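Local coordinates for protein arginine N-methyltransferase SFM1 (PDB 5C74) that transfers a methyl group from S-adenosyl-L-methionine to one arginine of ribosomal protein S3 in budding yeast, as a protein-arginine N-monomethyltransferase of the SPOUT clan, at residues M1-E6 with D100-G105; I5-E10 with L32-L37; S21-E26 with M138-A143. All blocks are in the same frame, centred on the assembly; numbering follows the deposited sequence.

In the fold
Contacts 1 and 2 share strand 2-6, which lies between 101-104 and 32-35 in a parallel sheet; their centres are about 10 Å apart and I5 and E6 belong to both. Along the chain, strand 2-6, helix 14-27 and strand 32-35 come first, as a beta-alpha-beta unit closed by contact 2; strand 101-104, brought in by contact 1, and then helix 140-151 follow much later. Contact 3 lies on one face of the sheet, its centre about 12 Å from that of contact 1 and 14 Å from that of contact 2, where helix 14-27 meets the start of helix 140-151. CD1 of I5 touches both T140 and I23, so sheet and helices form one continuous core of the SPOUT-clan domain.

Contact 1: residues M1-E6 with D100-G105; sequences MKYIIE and DYFVFG
Backbone bonds pair K2 to E6 with D100 to F104 in parallel. K2 N donates to D100 O, and K2 O receives F102 N at 2.9 Å; the ladder continues through I4, whose N meets F102 O and whose O accepts F104 N at 2.8 Å, the latter nearly straight at 173°. E6 N to F104 O closes it. Between these bonds the CA atoms of Y101, Y3 and V103 make CA-H...O contacts with carbonyls across the seam.

Both strands lie inside the six-stranded parallel sheet of this SPOUT-clan domain, 2-6 being flanked on its other side by 32-35 and 101-104 by 80-83.

Apolar contacts line both sheet faces. On the side of Y3, I5, F102 and F104, Y3 CD1 packs 3.8 Å from F102 CB, and I5 CG1 lies beside F104 CD1; helix 140-151 covers Y3, I5 and F104. On the reverse side I4 CD1 reaches Y101 CD1 at 3.7 Å and also touches V103 CG2. At the strand start, M1 SD rests against the carbonyl carbons of D100 and Y101.

Charge enters at the two ends. The K2 chain is bent, with chi4 at 70° turning NZ over one face of the Y101 ring, 4.4 Å from its centroid, as a cation-pi contact; NZ also forms a salt bridge with E73. At the far end, E6 OE1 accepts a hydrogen bond from G106 N and forms a salt bridge with R116, while one water joins E6 O to G105 O.

Contact 2: residues I5-E10 with L32-L37; sequences IEHMEE and LILSSL
I5 and L32 meet methyl to methyl, CD1 to CD1 at 3.6 Å, their side chains slanting across one another on the sheet face covered by helix 14-27. This is the seam of a beta-alpha-beta unit, in which strand 2-6 runs through that helix to the parallel strand 32-35. L32 places its CG anti to the backbone N (chi1 171°), and from there the CD1 branch reaches I5; L34 approaches the same isoleucine through CD2, 3.8 Å from I5 CB. Y20 of the helix touches both I5 and L34.

Beneath the side chains, I5 N binds I33 O, I5 O accepts S35 N, and H7 N donates to S35 O at 2.9 Å. Past the strand ends, H7 CB packs on L37 CD1 at 3.9 Å, while its ring stacks with F12 and is held at both nitrogens, ND1 by the Y20 hydroxyl and NE2 by G11 O. M8 CG lies 3.7 Å from S36 CB.

On the reverse face, E6 CG passes 3.7 Å from S35 OG. The carboxylate of E6 turns OE2 to this seam; OE1 is held from outside the two segments, by G106 and R116, which helps fix the rotation of the group. OE2 accepts a hydrogen bond from a water, and that water also bonds S35 OG and S36 OG, the latter at 2.9 Å.

Contact 3: residues S21-E26 with M138-A143; sequences SQILRE and MTTDTA
I23 meets D141 where the C-terminal half of helix 14-27 comes against the first turn of helix 140-151, the two side chains crossing at about a right angle. The helices, far apart in sequence, pack on the same face of the parallel sheet, and I23 reaches its strands too. From CB, the CG2 branch packs on L32. CG1, anti to the carbonyl carbon (chi1 -68°), carries the contact, lying 3.7 Å from D141 CA and equally close to D141 CB. At the tip, CD1 lies 3.8 Å from D141 CA, with T140 CG2 close by at 4.0 Å and I5 CD1 a little farther off. An alanine in place of I23 would probably open a gap between the helices, since D141 CA and CB would lose the CG1 and CD1 they pack against and the T140 methyl one of its apolar neighbours.

Polar groups edge this apolar centre. T139, the N-cap residue of helix 140-151, donates its OG1 proton to D141 OD1 at 2.7 Å, from above the carboxylate plane. On helix 14-27, R25 NH2 donates to Q22 OE1 in a straight bond of 3.0 Å lying in the guanidinium plane. A water spans the helices, donating to E26 OE1 and to D141 O at 2.9 Å.

Direct contact between the segments is thus chiefly apolar, made by the I23 carbons; their polar link is the water, while T139 of its own helix start holds the D141 carboxylate.

Contact 1: residues M1-E6 with D100-G105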
# COMPACT_ATOMS: atom_id res chain seq x y z
N MET A 1 18.63 -5.95 -19.38
CA MET A 1 18.57 -6.21 -17.94
C MET A 1 17.14 -6.47 -17.51
O MET A 1 16.19 -5.87 -18.02
CB MET A 1 19.15 -5.03 -17.16
CG MET A 1 19.21 -5.22 -15.64
SD MET A 1 20.58 -6.26 -15.07
CE MET A 1 21.83 -5.06 -14.66
N LYS A 2 16.97 -7.37 -16.55
CA LYS A 2 15.66 -7.61 -15.98
C LYS A 2 15.70 -7.24 -14.51
O LYS A 2 16.77 -7.24 -13.91
CB LYS A 2 15.23 -9.05 -16.18
CG LYS A 2 14.98 -9.35 -17.66
CD LYS A 2 14.87 -10.83 -17.92
CE LYS A 2 15.90 -11.24 -18.96
NZ LYS A 2 17.28 -11.18 -18.43
N TYR A 3 14.54 -6.92 -13.94
CA TYR A 3 14.48 -6.32 -12.62
C TYR A 3 13.63 -7.17 -11.69
O TYR A 3 12.55 -7.59 -12.06
CB TYR A 3 13.93 -4.91 -12.71
CG TYR A 3 14.84 -4.06 -13.55
CD1 TYR A 3 15.95 -3.45 -12.98
CD2 TYR A 3 14.64 -3.93 -14.92
CE1 TYR A 3 16.83 -2.70 -13.76
CE2 TYR A 3 15.51 -3.18 -15.70
CZ TYR A 3 16.60 -2.57 -15.10
OH TYR A 3 17.47 -1.84 -15.87
N ILE A 4 14.14 -7.40 -10.49
CA ILE A 4 13.38 -8.16 -9.49
C ILE A 4 13.17 -7.27 -8.28
O ILE A 4 14.12 -6.71 -7.74
CB ILE A 4 14.12 -9.46 -9.08
CG1 ILE A 4 14.35 -10.36 -10.31
CG2 ILE A 4 13.34 -10.23 -7.99
CD1 ILE A 4 15.34 -11.50 -10.06
N ILE A 5 11.93 -7.11 -7.85
CA ILE A 5 11.66 -6.31 -6.66
C ILE A 5 11.03 -7.19 -5.61
O ILE A 5 9.99 -7.79 -5.85
CB ILE A 5 10.70 -5.13 -6.95
CG1 ILE A 5 11.30 -4.18 -7.99
CG2 ILE A 5 10.37 -4.37 -5.67
CD1 ILE A 5 10.33 -3.12 -8.46
N GLU A 6 11.66 -7.29 -4.45
CA GLU A 6 11.04 -8.05 -3.37
C GLU A 6 9.93 -7.19 -2.78
O GLU A 6 10.18 -6.09 -2.30
CB GLU A 6 12.06 -8.41 -2.29
CG GLU A 6 13.20 -9.31 -2.77
CD GLU A 6 13.94 -9.96 -1.62
OE1 GLU A 6 14.32 -9.22 -0.67
OE2 GLU A 6 14.12 -11.20 -1.64
N ASP A 100 22.53 -10.15 -15.52
CA ASP A 100 21.29 -10.37 -16.26
C ASP A 100 20.08 -9.85 -15.49
O ASP A 100 19.07 -9.47 -16.09
CB ASP A 100 21.10 -11.85 -16.55
CG ASP A 100 22.30 -12.45 -17.26
OD1 ASP A 100 22.77 -11.82 -18.22
OD2 ASP A 100 22.77 -13.52 -16.85
N TYR A 101 20.21 -9.82 -14.16
CA TYR A 101 19.15 -9.38 -13.25
C TYR A 101 19.67 -8.35 -12.26
O TYR A 101 20.83 -8.40 -11.87
CB TYR A 101 18.57 -10.56 -12.47
CG TYR A 101 17.78 -11.50 -13.34
CD1 TYR A 101 16.43 -11.29 -13.57
CD2 TYR A 101 18.39 -12.60 -13.94
CE1 TYR A 101 15.69 -12.16 -14.37
CE2 TYR A 101 17.66 -13.48 -14.75
CZ TYR A 101 16.32 -13.24 -14.96
OH TYR A 101 15.59 -14.10 -15.75
N PHE A 102 18.78 -7.44 -11.86
CA PHE A 102 19.09 -6.40 -10.88
C PHE A 102 18.01 -6.50 -9.82
O PHE A 102 16.83 -6.45 -10.14
CB PHE A 102 19.09 -5.02 -11.54
CG PHE A 102 19.60 -3.93 -10.64
CD1 PHE A 102 18.75 -3.25 -9.79
CD2 PHE A 102 20.94 -3.57 -10.67
CE1 PHE A 102 19.22 -2.23 -8.97
CE2 PHE A 102 21.41 -2.54 -9.84
CZ PHE A 102 20.55 -1.88 -9.00
N VAL A 103 18.43 -6.66 -8.57
CA VAL A 103 17.49 -6.99 -7.48
C VAL A 103 17.35 -5.85 -6.47
O VAL A 103 18.33 -5.29 -6.01
CB VAL A 103 17.96 -8.24 -6.74
CG1 VAL A 103 17.05 -8.55 -5.57
CG2 VAL A 103 18.03 -9.44 -7.71
N PHE A 104 16.11 -5.51 -6.14
CA PHE A 104 15.81 -4.58 -5.05
C PHE A 104 15.40 -5.42 -3.87
O PHE A 104 14.34 -6.06 -3.89
CB PHE A 104 14.69 -3.61 -5.42
CG PHE A 104 15.08 -2.64 -6.49
CD1 PHE A 104 15.05 -3.03 -7.83
CD2 PHE A 104 15.49 -1.36 -6.17
CE1 PHE A 104 15.41 -2.14 -8.82
CE2 PHE A 104 15.85 -0.47 -7.16
CZ PHE A 104 15.81 -0.86 -8.48
N GLY A 105 16.25 -5.44 -2.85
CA GLY A 105 16.00 -6.20 -1.65
C GLY A 105 14.79 -5.65 -0.92
O GLY A 105 14.47 -4.47 -1.02
O HOH W 1 11.96 -3.96 -2.36

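Contact 2: residues I5-E10 with L32-L37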
# COMPACT_ATOMS: atom_id res chain seq x y z
N ILE A 5 11.93 -7.11 -7.85
CA ILE A 5 11.66 -6.31 -6.66
C ILE A 5 11.03 -7.19 -5.61
O ILE A 5 9.99 -7.79 -5.85
CB ILE A 5 10.70 -5.13 -6.95
CG1 ILE A 5 11.30 -4.18 -7.99
CG2 ILE A 5 10.37 -4.37 -5.67
CD1 ILE A 5 10.33 -3.12 -8.46
N GLU A 6 11.66 -7.29 -4.45
CA GLU A 6 11.04 -8.05 -3.37
C GLU A 6 9.93 -7.19 -2.78
O GLU A 6 10.18 -6.09 -2.30
CB GLU A 6 12.06 -8.41 -2.29
CG GLU A 6 13.20 -9.31 -2.77
CD GLU A 6 13.94 -9.96 -1.62
OE1 GLU A 6 14.32 -9.22 -0.67
OE2 GLU A 6 14.12 -11.20 -1.64
N HIS A 7 8.70 -7.70 -2.81
CA HIS A 7 7.57 -6.93 -2.31
C HIS A 7 7.09 -7.67 -1.08
O HIS A 7 6.15 -8.44 -1.16
CB HIS A 7 6.46 -6.80 -3.36
CG HIS A 7 5.33 -5.91 -2.94
ND1 HIS A 7 5.25 -4.58 -3.32
CD2 HIS A 7 4.24 -6.15 -2.17
CE1 HIS A 7 4.15 -4.05 -2.80
NE2 HIS A 7 3.52 -4.97 -2.10
N MET A 8 7.77 -7.45 0.04
CA MET A 8 7.57 -8.28 1.23
C MET A 8 6.68 -7.58 2.24
O MET A 8 7.03 -7.43 3.41
CB MET A 8 8.92 -8.62 1.87
CG MET A 8 9.88 -9.42 0.95
SD MET A 8 11.55 -9.68 1.64
CE MET A 8 11.21 -10.89 2.92
N GLU A 9 5.53 -7.13 1.77
CA GLU A 9 4.59 -6.44 2.64
C GLU A 9 3.21 -6.71 2.11
O GLU A 9 3.03 -6.98 0.92
CB GLU A 9 4.88 -4.93 2.69
CG GLU A 9 4.58 -4.21 1.38
CD GLU A 9 4.97 -2.74 1.38
OE1 GLU A 9 5.28 -2.21 0.30
OE2 GLU A 9 4.95 -2.12 2.47
N GLU A 10 2.23 -6.65 2.99
CA GLU A 10 0.86 -6.81 2.59
C GLU A 10 0.39 -5.52 1.91
O GLU A 10 0.65 -4.43 2.42
CB GLU A 10 -0.01 -7.12 3.80
CG GLU A 10 -1.44 -7.39 3.48
CD GLU A 10 -1.60 -8.60 2.59
OE1 GLU A 10 -2.47 -8.56 1.70
OE2 GLU A 10 -0.84 -9.58 2.79
N LEU A 32 10.13 -7.27 -15.49
CA LEU A 32 9.98 -6.96 -14.06
C LEU A 32 9.32 -8.16 -13.37
O LEU A 32 8.31 -8.67 -13.85
CB LEU A 32 9.12 -5.71 -13.84
CG LEU A 32 8.73 -5.42 -12.37
CD1 LEU A 32 9.96 -5.05 -11.52
CD2 LEU A 32 7.67 -4.34 -12.28
N ILE A 33 9.88 -8.59 -12.25
CA ILE A 33 9.21 -9.61 -11.44
C ILE A 33 9.15 -9.18 -9.98
O ILE A 33 10.17 -8.75 -9.42
CB ILE A 33 9.92 -10.99 -11.51
CG1 ILE A 33 10.19 -11.40 -12.96
CG2 ILE A 33 9.09 -12.06 -10.79
CD1 ILE A 33 11.57 -10.99 -13.48
N LEU A 34 7.98 -9.26 -9.37
CA LEU A 34 7.86 -9.05 -7.93
C LEU A 34 8.01 -10.40 -7.25
O LEU A 34 7.38 -11.36 -7.67
CB LEU A 34 6.50 -8.44 -7.54
CG LEU A 34 6.05 -7.10 -8.11
CD1 LEU A 34 4.80 -6.65 -7.33
CD2 LEU A 34 7.17 -6.06 -8.00
N SER A 35 8.84 -10.47 -6.22
CA SER A 35 9.07 -11.75 -5.55
C SER A 35 8.86 -11.63 -4.05
O SER A 35 8.79 -10.53 -3.51
CB SER A 35 10.50 -12.25 -5.84
OG SER A 35 11.44 -11.37 -5.25
N SER A 36 8.80 -12.78 -3.39
CA SER A 36 8.59 -12.89 -1.95
C SER A 36 7.35 -12.15 -1.46
O SER A 36 7.34 -11.65 -0.33
CB SER A 36 9.83 -12.41 -1.18
OG SER A 36 10.94 -13.26 -1.46
N LEU A 37 6.29 -12.11 -2.27
CA LEU A 37 4.99 -11.63 -1.78
C LEU A 37 4.54 -12.49 -0.61
O LEU A 37 4.90 -13.67 -0.52
CB LEU A 37 3.93 -11.67 -2.89
CG LEU A 37 3.93 -10.33 -3.65
CD1 LEU A 37 5.11 -10.25 -4.63
CD2 LEU A 37 2.63 -10.07 -4.35
O HOH W 2 13.02 -12.67 -3.34

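Contact 3: residues S21-E26 with M138-A143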
# COMPACT_ATOMS: atom_id res chain seq x y z
N SER A 21 3.58 0.85 -12.07
CA SER A 21 3.00 1.07 -13.39
C SER A 21 4.00 1.75 -14.30
O SER A 21 4.11 1.40 -15.47
CB SER A 21 1.73 1.92 -13.31
OG SER A 21 0.73 1.25 -12.55
N GLN A 22 4.71 2.74 -13.76
CA GLN A 22 5.70 3.47 -14.55
C GLN A 22 6.83 2.54 -14.97
O GLN A 22 7.30 2.57 -16.12
CB GLN A 22 6.25 4.67 -13.76
CG GLN A 22 7.26 5.51 -14.53
CD GLN A 22 6.62 6.57 -15.39
OE1 GLN A 22 5.42 6.50 -15.71
NE2 GLN A 22 7.40 7.58 -15.75
N ILE A 23 7.27 1.69 -14.05
CA ILE A 23 8.32 0.71 -14.36
C ILE A 23 7.90 -0.24 -15.49
O ILE A 23 8.65 -0.45 -16.45
CB ILE A 23 8.71 -0.09 -13.09
CG1 ILE A 23 9.42 0.85 -12.10
CG2 ILE A 23 9.59 -1.29 -13.44
CD1 ILE A 23 9.50 0.33 -10.65
N LEU A 24 6.68 -0.77 -15.39
CA LEU A 24 6.15 -1.65 -16.42
C LEU A 24 6.07 -0.97 -17.77
O LEU A 24 6.37 -1.57 -18.80
CB LEU A 24 4.77 -2.19 -16.00
CG LEU A 24 4.79 -3.19 -14.84
CD1 LEU A 24 3.40 -3.32 -14.19
CD2 LEU A 24 5.27 -4.56 -15.33
N ARG A 25 5.66 0.30 -17.79
CA ARG A 25 5.56 1.02 -19.06
C ARG A 25 6.96 1.23 -19.64
O ARG A 25 7.13 1.22 -20.85
CB ARG A 25 4.84 2.36 -18.88
CG ARG A 25 3.31 2.21 -18.80
CD ARG A 25 2.58 3.55 -18.77
NE ARG A 25 2.98 4.33 -17.60
CZ ARG A 25 2.24 4.46 -16.50
NH1 ARG A 25 1.05 3.90 -16.41
NH2 ARG A 25 2.71 5.18 -15.49
N GLU A 26 7.95 1.42 -18.76
CA GLU A 26 9.31 1.66 -19.23
C GLU A 26 10.02 0.39 -19.70
O GLU A 26 10.52 0.35 -20.83
CB GLU A 26 10.16 2.32 -18.14
CG GLU A 26 11.53 2.72 -18.68
CD GLU A 26 12.49 3.24 -17.60
OE1 GLU A 26 12.06 3.45 -16.45
OE2 GLU A 26 13.67 3.43 -17.92
N MET A 138 17.07 6.77 -4.11
CA MET A 138 16.17 6.98 -5.24
C MET A 138 14.88 6.22 -5.02
O MET A 138 14.89 5.17 -4.36
CB MET A 138 16.81 6.48 -6.54
CG MET A 138 18.17 7.13 -6.91
SD MET A 138 18.94 6.26 -8.34
CE MET A 138 19.99 7.60 -8.90
N THR A 139 13.79 6.70 -5.61
CA THR A 139 12.59 5.87 -5.73
C THR A 139 12.92 4.68 -6.62
O THR A 139 13.87 4.70 -7.42
CB THR A 139 11.37 6.63 -6.31
OG1 THR A 139 11.63 7.02 -7.67
CG2 THR A 139 11.04 7.90 -5.47
N THR A 140 12.12 3.63 -6.49
CA THR A 140 12.42 2.43 -7.24
C THR A 140 12.35 2.67 -8.75
O THR A 140 13.20 2.19 -9.50
CB THR A 140 11.47 1.31 -6.85
OG1 THR A 140 11.52 1.16 -5.43
CG2 THR A 140 11.92 0.01 -7.51
N ASP A 141 11.35 3.41 -9.20
CA ASP A 141 11.25 3.68 -10.64
C ASP A 141 12.42 4.52 -11.15
O ASP A 141 12.88 4.33 -12.28
CB ASP A 141 9.93 4.36 -10.99
CG ASP A 141 9.80 5.70 -10.34
OD1 ASP A 141 9.73 5.74 -9.09
OD2 ASP A 141 9.74 6.72 -11.07
N THR A 142 12.91 5.43 -10.32
CA THR A 142 14.09 6.23 -10.68
C THR A 142 15.35 5.34 -10.76
O THR A 142 16.18 5.48 -11.68
CB THR A 142 14.35 7.37 -9.68
OG1 THR A 142 13.28 8.33 -9.75
CG2 THR A 142 15.66 8.08 -10.03
N ALA A 143 15.48 4.43 -9.80
CA ALA A 143 16.63 3.52 -9.76
C ALA A 143 16.65 2.66 -11.01
O ALA A 143 17.71 2.41 -11.58
CB ALA A 143 16.60 2.65 -8.51
O HOH W 3 10.89 3.69 -14.30